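Peptide ABC transporter, peptide-binding protein (PDB 2D5W) binds oligopeptides, a pentapeptide in this complex, and probably delivers them to an ABC transporter for uptake across the membrane. Local coordinates at residues R17-D22 / E35-L40; T86-A91 / F232-E237; A91-G96 / Y156-I161. All coordinates share one frame; numbering follows the deposited sequence.

Contact 1. Residues R17-D22 / E35-L40; sequences RVLAGD and EIEQYL
L19 and E37 pass alongside each other in opposite directions, and their overlap shows how one acidic side chain can serve both an apolar and a polar neighbour. The extended chain of E37, straight beyond CG (chi2 -177°), runs by the L19 branch that ends in CD1, with E37 CG 3.8 Å from L19 CD1. Its carboxylate then arrives at the backbone of A20, where A20 N donates to E37 OE1 over 2.8 Å. The N-H meets that oxygen from above the carboxylate plane, 35° out of it. A water donates to A20 O and, weakly, to E37 OE2, so OE1 holds A20 directly and OE2 only through this weak bridge.

L19 carries the apolar half. Its first torsion (chi1 -173°) puts CG anti to the backbone N. From there L19 CD2 meets L40 CD1 at 4.1 Å, the two side chains crossing at about a right angle, and L19 CD1 meets I36 CG2.

A glutamate accepting from a loop N-H, beside leucine and isoleucine packing, thus joins the loop after strand 7-12 to helix 31-40. Both lie against the mixed sheet: L19 and I36 touch I224 of strand 223-228, L40 rests on M226 there, and I36 continues to Y249 and F251 of strand 246-251.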
loop_
_atom_site.group_PDB
_atom_site.type_symbol
_atom_site.label_atom_id
_atom_site.label_comp_id
_atom_site.label_asym_id
_atom_site.label_seq_id
_atom_site.Cartn_x
_atom_site.Cartn_y
_atom_site.Cartn_z
ATOM N N ARG A 17 6.659 8.762 6.643
ATOM C CA ARG A 17 7.960 8.819 7.303
ATOM C C ARG A 17 8.900 9.692 6.465
ATOM O O ARG A 17 9.731 10.420 7.007
ATOM C CB ARG A 17 8.532 7.412 7.466
ATOM C CG ARG A 17 9.918 7.358 8.116
ATOM C CD ARG A 17 9.985 8.141 9.426
ATOM N NE ARG A 17 11.295 8.037 10.075
ATOM C CZ ARG A 17 11.690 7.002 10.810
ATOM N NH1 ARG A 17 12.901 6.999 11.354
ATOM N NH2 ARG A 17 10.875 5.976 11.015
ATOM N N VAL A 18 8.763 9.588 5.145
ATOM C CA VAL A 18 9.537 10.375 4.182
ATOM C C VAL A 18 8.556 10.774 3.084
ATOM O O VAL A 18 7.458 10.212 3.001
ATOM C CB VAL A 18 10.721 9.577 3.561
ATOM C CG1 VAL A 18 11.759 9.281 4.628
ATOM C CG2 VAL A 18 10.222 8.295 2.921
ATOM N N LEU A 19 8.944 11.723 2.237
ATOM C CA LEU A 19 8.039 12.200 1.203
ATOM C C LEU A 19 8.748 12.710 -0.044
ATOM O O LEU A 19 9.875 13.204 0.030
ATOM C CB LEU A 19 7.192 13.337 1.782
ATOM C CG LEU A 19 6.038 13.929 0.971
ATOM C CD1 LEU A 19 4.864 12.964 0.987
ATOM C CD2 LEU A 19 5.621 15.271 1.570
ATOM N N ALA A 20 8.074 12.568 -1.183
ATOM C CA ALA A 20 8.539 13.072 -2.475
ATOM C C ALA A 20 9.765 12.461 -3.146
ATOM O O ALA A 20 9.673 11.994 -4.282
ATOM C CB ALA A 20 8.714 14.594 -2.378
ATOM N N GLY A 21 10.908 12.487 -2.470
ATOM C CA GLY A 21 12.131 11.958 -3.056
ATOM C C GLY A 21 12.265 10.447 -3.105
ATOM O O GLY A 21 13.062 9.920 -3.881
ATOM N N ASP A 22 11.492 9.756 -2.275
ATOM C CA ASP A 22 11.507 8.289 -2.194
ATOM C C ASP A 22 10.561 7.777 -3.284
ATOM O O ASP A 22 9.604 7.047 -3.008
ATOM C CB ASP A 22 11.020 7.895 -0.790
ATOM C CG ASP A 22 10.993 6.398 -0.552
ATOM O OD1 ASP A 22 11.909 5.684 -1.007
ATOM O OD2 ASP A 22 10.052 5.943 0.132
ATOM N N GLU A 35 -1.175 8.544 -1.032
ATOM C CA GLU A 35 -2.352 9.390 -1.193
ATOM C C GLU A 35 -1.952 10.860 -1.279
ATOM O O GLU A 35 -2.383 11.581 -2.177
ATOM C CB GLU A 35 -3.311 9.193 -0.025
ATOM C CG GLU A 35 -4.618 9.943 -0.191
ATOM C CD GLU A 35 -5.464 9.886 1.058
ATOM O OE1 GLU A 35 -5.291 10.759 1.933
ATOM O OE2 GLU A 35 -6.290 8.959 1.171
ATOM N N ILE A 36 -1.124 11.303 -0.341
ATOM C CA ILE A 36 -0.673 12.684 -0.318
ATOM C C ILE A 36 0.092 13.026 -1.588
ATOM O O ILE A 36 -0.074 14.106 -2.158
ATOM C CB ILE A 36 0.226 12.944 0.909
ATOM C CG1 ILE A 36 -0.624 12.895 2.176
ATOM C CG2 ILE A 36 0.931 14.294 0.784
ATOM C CD1 ILE A 36 0.171 12.985 3.454
ATOM N N GLU A 37 0.917 12.096 -2.050
ATOM C CA GLU A 37 1.704 12.363 -3.240
ATOM C C GLU A 37 0.898 12.544 -4.517
ATOM O O GLU A 37 1.419 13.071 -5.494
ATOM C CB GLU A 37 2.789 11.301 -3.397
ATOM C CG GLU A 37 3.890 11.507 -2.364
ATOM C CD GLU A 37 5.043 10.550 -2.503
ATOM O OE1 GLU A 37 6.025 10.704 -1.743
ATOM O OE2 GLU A 37 4.972 9.645 -3.360
ATOM N N GLN A 38 -0.367 12.131 -4.525
ATOM C CA GLN A 38 -1.183 12.349 -5.717
ATOM C C GLN A 38 -1.332 13.854 -5.922
ATOM O O GLN A 38 -1.395 14.335 -7.055
ATOM C CB GLN A 38 -2.577 11.761 -5.556
ATOM C CG GLN A 38 -2.650 10.267 -5.452
ATOM C CD GLN A 38 -4.075 9.843 -5.220
ATOM O OE1 GLN A 38 -4.724 9.275 -6.099
ATOM N NE2 GLN A 38 -4.587 10.152 -4.039
ATOM N N TYR A 39 -1.403 14.595 -4.821
ATOM C CA TYR A 39 -1.546 16.042 -4.894
ATOM C C TYR A 39 -0.277 16.709 -5.415
ATOM O O TYR A 39 -0.337 17.742 -6.083
ATOM C CB TYR A 39 -1.874 16.623 -3.510
ATOM C CG TYR A 39 -3.248 16.259 -2.996
ATOM C CD1 TYR A 39 -3.503 15.006 -2.436
ATOM C CD2 TYR A 39 -4.310 17.155 -3.115
ATOM C CE1 TYR A 39 -4.788 14.655 -2.011
ATOM C CE2 TYR A 39 -5.594 16.816 -2.697
ATOM C CZ TYR A 39 -5.827 15.566 -2.149
ATOM O OH TYR A 39 -7.106 15.235 -1.763
ATOM N N LEU A 40 0.861 16.089 -5.117
ATOM C CA LEU A 40 2.177 16.618 -5.467
ATOM C C LEU A 40 2.810 16.117 -6.759
ATOM O O LEU A 40 3.663 16.798 -7.339
ATOM C CB LEU A 40 3.143 16.329 -4.318
ATOM C CG LEU A 40 2.796 16.916 -2.949
ATOM C CD1 LEU A 40 3.697 16.310 -1.888
ATOM C CD2 LEU A 40 2.942 18.432 -2.987
HETATM O O HOH W 1 7.612 10.435 -5.308
#

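Contact 2. Residues T86-A91 / F232-E237; sequences TIRPDA and FPIKPE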
loop_
_atom_site.group_PDB
_atom_site.type_symbol
_atom_site.label_atom_id
_atom_site.label_comp_id
_atom_site.label_asym_id
_atom_site.label_seq_id
_atom_site.Cartn_x
_atom_site.Cartn_y
_atom_site.Cartn_z
ATOM N N THR A 86 2.909 9.786 -25.048
ATOM C CA THR A 86 3.353 11.105 -25.477
ATOM C C THR A 86 3.101 12.065 -24.320
ATOM O O THR A 86 1.968 12.216 -23.864
ATOM C CB THR A 86 2.572 11.603 -26.715
ATOM O OG1 THR A 86 2.743 10.682 -27.799
ATOM C CG2 THR A 86 3.075 12.974 -27.146
ATOM N N ILE A 87 4.161 12.699 -23.835
ATOM C CA ILE A 87 4.042 13.652 -22.736
ATOM C C ILE A 87 3.464 14.956 -23.284
ATOM O O ILE A 87 3.903 15.436 -24.327
ATOM C CB ILE A 87 5.425 13.945 -22.104
ATOM C CG1 ILE A 87 6.063 12.643 -21.609
ATOM C CG2 ILE A 87 5.273 14.947 -20.961
ATOM C CD1 ILE A 87 7.480 12.811 -21.085
ATOM N N ARG A 88 2.474 15.523 -22.597
ATOM C CA ARG A 88 1.875 16.783 -23.037
ATOM C C ARG A 88 2.947 17.858 -23.157
ATOM O O ARG A 88 3.889 17.899 -22.369
ATOM C CB ARG A 88 0.819 17.263 -22.039
ATOM C CG ARG A 88 -0.471 16.470 -22.031
ATOM C CD ARG A 88 -1.438 17.018 -20.988
ATOM N NE ARG A 88 -1.704 18.442 -21.185
ATOM C CZ ARG A 88 -2.920 18.975 -21.244
ATOM N NH1 ARG A 88 -3.065 20.280 -21.426
ATOM N NH2 ARG A 88 -3.993 18.202 -21.131
ATOM N N PRO A 89 2.807 18.759 -24.140
ATOM C CA PRO A 89 3.788 19.830 -24.332
ATOM C C PRO A 89 3.857 20.802 -23.159
ATOM O O PRO A 89 4.865 21.480 -22.965
ATOM C CB PRO A 89 3.306 20.506 -25.613
ATOM C CG PRO A 89 1.822 20.302 -25.566
ATOM C CD PRO A 89 1.714 18.860 -25.122
ATOM N N ASP A 90 2.781 20.862 -22.380
ATOM C CA ASP A 90 2.714 21.764 -21.236
ATOM C C ASP A 90 2.924 21.101 -19.872
ATOM O O ASP A 90 2.650 21.708 -18.837
ATOM C CB ASP A 90 1.383 22.528 -21.245
ATOM C CG ASP A 90 0.187 21.622 -21.451
ATOM O OD1 ASP A 90 0.332 20.388 -21.317
ATOM O OD2 ASP A 90 -0.910 22.147 -21.739
ATOM N N ALA A 91 3.409 19.863 -19.863
ATOM C CA ALA A 91 3.671 19.175 -18.598
ATOM C C ALA A 91 4.927 19.826 -18.026
ATOM O O ALA A 91 5.981 19.807 -18.661
ATOM C CB ALA A 91 3.908 17.694 -18.842
ATOM N N PHE A 232 0.998 23.123 -13.364
ATOM C CA PHE A 232 0.233 21.919 -13.695
ATOM C C PHE A 232 -0.696 22.335 -14.844
ATOM O O PHE A 232 -1.469 23.279 -14.711
ATOM C CB PHE A 232 -0.571 21.460 -12.477
ATOM C CG PHE A 232 -1.331 20.189 -12.700
ATOM C CD1 PHE A 232 -0.666 18.978 -12.861
ATOM C CD2 PHE A 232 -2.717 20.206 -12.769
ATOM C CE1 PHE A 232 -1.377 17.804 -13.089
ATOM C CE2 PHE A 232 -3.434 19.038 -12.996
ATOM C CZ PHE A 232 -2.762 17.837 -13.157
ATOM N N PRO A 233 -0.646 21.619 -15.980
ATOM C CA PRO A 233 -1.459 21.922 -17.164
ATOM C C PRO A 233 -2.950 21.613 -17.230
ATOM O O PRO A 233 -3.659 22.211 -18.044
ATOM C CB PRO A 233 -0.701 21.212 -18.273
ATOM C CG PRO A 233 -0.281 19.961 -17.596
ATOM C CD PRO A 233 0.224 20.457 -16.241
ATOM N N ILE A 234 -3.439 20.683 -16.418
ATOM C CA ILE A 234 -4.858 20.356 -16.474
ATOM C C ILE A 234 -5.660 21.363 -15.663
ATOM O O ILE A 234 -5.553 21.420 -14.437
ATOM C CB ILE A 234 -5.135 18.936 -15.942
ATOM C CG1 ILE A 234 -4.170 17.937 -16.590
ATOM C CG2 ILE A 234 -6.580 18.547 -16.234
ATOM C CD1 ILE A 234 -4.198 17.926 -18.105
ATOM N N LYS A 235 -6.453 22.167 -16.361
ATOM C CA LYS A 235 -7.269 23.179 -15.707
ATOM C C LYS A 235 -8.698 22.672 -15.553
ATOM O O LYS A 235 -9.297 22.174 -16.506
ATOM C CB LYS A 235 -7.257 24.474 -16.524
ATOM C CG LYS A 235 -5.865 24.945 -16.930
ATOM C CD LYS A 235 -4.964 25.202 -15.728
ATOM C CE LYS A 235 -3.582 25.665 -16.171
ATOM N NZ LYS A 235 -2.672 25.934 -15.022
ATOM N N PRO A 236 -9.258 22.778 -14.339
ATOM C CA PRO A 236 -10.625 22.327 -14.070
ATOM C C PRO A 236 -11.637 23.250 -14.740
ATOM O O PRO A 236 -11.325 24.400 -15.049
ATOM C CB PRO A 236 -10.702 22.379 -12.549
ATOM C CG PRO A 236 -9.843 23.554 -12.225
ATOM C CD PRO A 236 -8.645 23.350 -13.127
ATOM N N GLU A 237 -12.844 22.743 -14.961
ATOM C CA GLU A 237 -13.886 23.533 -15.605
ATOM C C GLU A 237 -14.183 24.827 -14.855
ATOM O O GLU A 237 -14.461 24.814 -13.653
ATOM C CB GLU A 237 -15.163 22.702 -15.743
ATOM C CG GLU A 237 -16.345 23.479 -16.298
ATOM C CD GLU A 237 -17.475 22.579 -16.752
ATOM O OE1 GLU A 237 -18.623 23.061 -16.824
ATOM O OE2 GLU A 237 -17.215 21.394 -17.049
HETATM O O HOH W 2 -2.578 24.040 -19.768
#
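Van der Waals contact does most of the joining between R88, D90 and the pair P233-I234, with no direct hydrogen bond from one segment to the other. I234 CD1 lies over one face of the R88 guanidinium, 3.5 Å from R88 CZ, and the two side chains cross at about a right angle. P233 instead turns its ring toward D90: P233 CB is 3.3 Å from D90 OD1, and P233 CG approaches the backbone oxygen D90 O at 3.6 Å. A91 CA adds a looser touch on P233 CG.

The ionic interaction stays within 86-91. R88 grips D90 side-on, with R88 NE donating to D90 OD1 at 2.8 Å and R88 NH1 to D90 OD2 at 2.9 Å. Both bonds are nearly straight, lie in the guanidinium plane and use syn lone pairs. A type I beta turn from R88 to A91 brings the partners together, and the D90 chi1 of 49° sets CG between the backbone N and the carbonyl carbon, where P233 CB also reaches it.

Water supplies the polar link across the contact, donating to D90 OD2 and to P233 O.

With NE and NH1 of R88 engaged in the plane by D90, one face of the group is left to I234 CD1. The ion pair probably offsets much of the charge that the apolar atoms of P233 and I234 meet where the loop after strand 78-86 rests against the loop between strands 223-228 and 246-251.

Contact 3. Residues A91-G96 / Y156-I161; sequences AKWSDG and YAPKHI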
loop_
_atom_site.group_PDB
_atom_site.type_symbol
_atom_site.label_atom_id
_atom_site.label_comp_id
_atom_site.label_asym_id
_atom_site.label_seq_id
_atom_site.Cartn_x
_atom_site.Cartn_y
_atom_site.Cartn_z
ATOM N N ALA A 91 3.409 19.863 -19.863
ATOM C CA ALA A 91 3.671 19.175 -18.598
ATOM C C ALA A 91 4.927 19.826 -18.026
ATOM O O ALA A 91 5.981 19.807 -18.661
ATOM C CB ALA A 91 3.908 17.694 -18.842
ATOM N N LYS A 92 4.815 20.397 -16.832
ATOM C CA LYS A 92 5.949 21.082 -16.222
ATOM C C LYS A 92 6.114 20.875 -14.725
ATOM O O LYS A 92 5.141 20.690 -13.992
ATOM C CB LYS A 92 5.847 22.594 -16.471
ATOM C CG LYS A 92 5.870 23.006 -17.931
ATOM C CD LYS A 92 5.883 24.522 -18.079
ATOM C CE LYS A 92 5.753 24.926 -19.538
ATOM N NZ LYS A 92 6.762 24.246 -20.393
ATOM N N TRP A 93 7.365 20.921 -14.282
ATOM C CA TRP A 93 7.679 20.809 -12.867
ATOM C C TRP A 93 7.319 22.152 -12.229
ATOM O O TRP A 93 7.198 23.173 -12.924
ATOM C CB TRP A 93 9.168 20.517 -12.668
ATOM C CG TRP A 93 9.610 19.180 -13.196
ATOM C CD1 TRP A 93 10.327 18.940 -14.337
ATOM C CD2 TRP A 93 9.363 17.900 -12.602
ATOM N NE1 TRP A 93 10.543 17.590 -14.486
ATOM C CE2 TRP A 93 9.960 16.927 -13.437
ATOM C CE3 TRP A 93 8.693 17.478 -11.444
ATOM C CZ2 TRP A 93 9.907 15.558 -13.151
ATOM C CZ3 TRP A 93 8.640 16.114 -11.160
ATOM C CH2 TRP A 93 9.245 15.172 -12.012
ATOM N N SER A 94 7.166 22.157 -10.908
ATOM C CA SER A 94 6.792 23.368 -10.186
ATOM C C SER A 94 7.816 24.499 -10.264
ATOM O O SER A 94 7.493 25.641 -9.934
ATOM C CB SER A 94 6.490 23.036 -8.721
ATOM O OG SER A 94 7.592 22.405 -8.102
ATOM N N ASP A 95 9.039 24.196 -10.693
ATOM C CA ASP A 95 10.061 25.231 -10.825
ATOM C C ASP A 95 10.076 25.802 -12.242
ATOM O O ASP A 95 10.926 26.629 -12.579
ATOM C CB ASP A 95 11.453 24.694 -10.457
ATOM C CG ASP A 95 11.906 23.550 -11.350
ATOM O OD1 ASP A 95 11.143 23.138 -12.250
ATOM O OD2 ASP A 95 13.040 23.060 -11.138
ATOM N N GLY A 96 9.132 25.357 -13.067
ATOM C CA GLY A 96 9.046 25.850 -14.430
ATOM C C GLY A 96 9.733 25.011 -15.492
ATOM O O GLY A 96 9.519 25.238 -16.685
ATOM N N TYR A 156 8.483 8.407 -13.962
ATOM C CA TYR A 156 9.412 9.511 -14.157
ATOM C C TYR A 156 9.732 10.177 -12.823
ATOM O O TYR A 156 8.986 10.046 -11.851
ATOM C CB TYR A 156 8.838 10.532 -15.155
ATOM C CG TYR A 156 7.709 11.383 -14.628
ATOM C CD1 TYR A 156 7.921 12.717 -14.283
ATOM C CD2 TYR A 156 6.429 10.858 -14.466
ATOM C CE1 TYR A 156 6.886 13.507 -13.792
ATOM C CE2 TYR A 156 5.389 11.638 -13.974
ATOM C CZ TYR A 156 5.625 12.961 -13.639
ATOM O OH TYR A 156 4.603 13.742 -13.145
ATOM N N ALA A 157 10.864 10.869 -12.784
ATOM C CA ALA A 157 11.326 11.573 -11.589
ATOM C C ALA A 157 12.120 12.770 -12.107
ATOM O O ALA A 157 12.617 12.739 -13.234
ATOM C CB ALA A 157 12.202 10.656 -10.740
ATOM N N PRO A 158 12.270 13.829 -11.292
ATOM C CA PRO A 158 13.010 15.016 -11.747
ATOM C C PRO A 158 14.519 14.881 -11.878
ATOM O O PRO A 158 15.265 15.091 -10.919
ATOM C CB PRO A 158 12.602 16.078 -10.736
ATOM C CG PRO A 158 12.455 15.282 -9.470
ATOM C CD PRO A 158 11.751 14.016 -9.924
ATOM N N LYS A 159 14.963 14.566 -13.089
ATOM C CA LYS A 159 16.377 14.384 -13.362
ATOM C C LYS A 159 17.228 15.619 -13.088
ATOM O O LYS A 159 18.321 15.500 -12.538
ATOM C CB LYS A 159 16.578 13.944 -14.813
ATOM C CG LYS A 159 18.033 13.716 -15.190
ATOM C CD LYS A 159 18.178 13.441 -16.678
ATOM C CE LYS A 159 19.639 13.356 -17.087
ATOM N NZ LYS A 159 19.779 13.102 -18.548
ATOM N N HIS A 160 16.742 16.800 -13.468
ATOM C CA HIS A 160 17.534 18.006 -13.255
ATOM C C HIS A 160 17.777 18.290 -11.778
ATOM O O HIS A 160 18.714 19.000 -11.425
ATOM C CB HIS A 160 16.895 19.228 -13.944
ATOM C CG HIS A 160 15.615 19.701 -13.323
ATOM N ND1 HIS A 160 14.424 19.020 -13.452
ATOM C CD2 HIS A 160 15.333 20.818 -12.609
ATOM C CE1 HIS A 160 13.463 19.698 -12.848
ATOM N NE2 HIS A 160 13.988 20.793 -12.329
ATOM N N ILE A 161 16.947 17.713 -10.917
ATOM C CA ILE A 161 17.080 17.904 -9.476
ATOM C C ILE A 161 17.884 16.794 -8.805
ATOM O O ILE A 161 18.805 17.062 -8.032
ATOM C CB ILE A 161 15.687 17.962 -8.793
ATOM C CG1 ILE A 161 14.908 19.184 -9.285
ATOM C CG2 ILE A 161 15.843 17.965 -7.271
ATOM C CD1 ILE A 161 15.563 20.522 -8.974
#
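W93 has much the largest area buried here, its indole reaching across to Y156, P158 and H160. P158 covers one face of the six-membered ring in a CH-pi contact, P158 CB standing 3.7 Å from the ring centroid and 13° off the normal. The far corner of the indole is also close to the proline ring, with W93 CH2 3.5 Å from P158 CD. Y156 meets the same corner obliquely, W93 CH2 lying 3.4 Å from Y156 CE1 and the six-membered ring of W93 inclined at 49° to the Y156 ring. The polar ends of both aromatics are bound outside the segments, W93 NE1 to D103 and Y156 OH to A42 and S210.

W93, Y156 and H160 form an aromatic cluster at the start of helix 159-173, where P158 occupies the N-cap position. In 91-96, a type I beta turn from W93 to G96 presents both W93 and D95 to this helix end.

H160, next in buried area, sets CE1 over the face of the indole, 3.6 Å from W93 CD1. D95 comes to it tip to tip: H160 NE2 donates over 2.7 Å to the syn lone pair of D95 OD2, which lies in the imidazole plane although the carboxylate is turned 38° from it. The second oxygen, D95 OD1, accepts from the backbone N of R97.

From the N terminus, contact 1 closes first: helix 31-40 packs back against the loop after strand 7-12, a local closure with 12 residues between its segments. The chain then passes through strand 78-86 and opens contact 2 in the loop beyond it. Contact 3 opens from the same loop, shares A91 with contact 2, and closes on the start of helix 159-173. Only later does 232-237 close contact 2, so contact 3 is nested within it. One loop is thereby tied to two parts far along the chain: the start of helix 159-173 and the loop between strands 223-228 and 246-251. Contact 1 precedes both, its centre about 15 Å from that of contact 3.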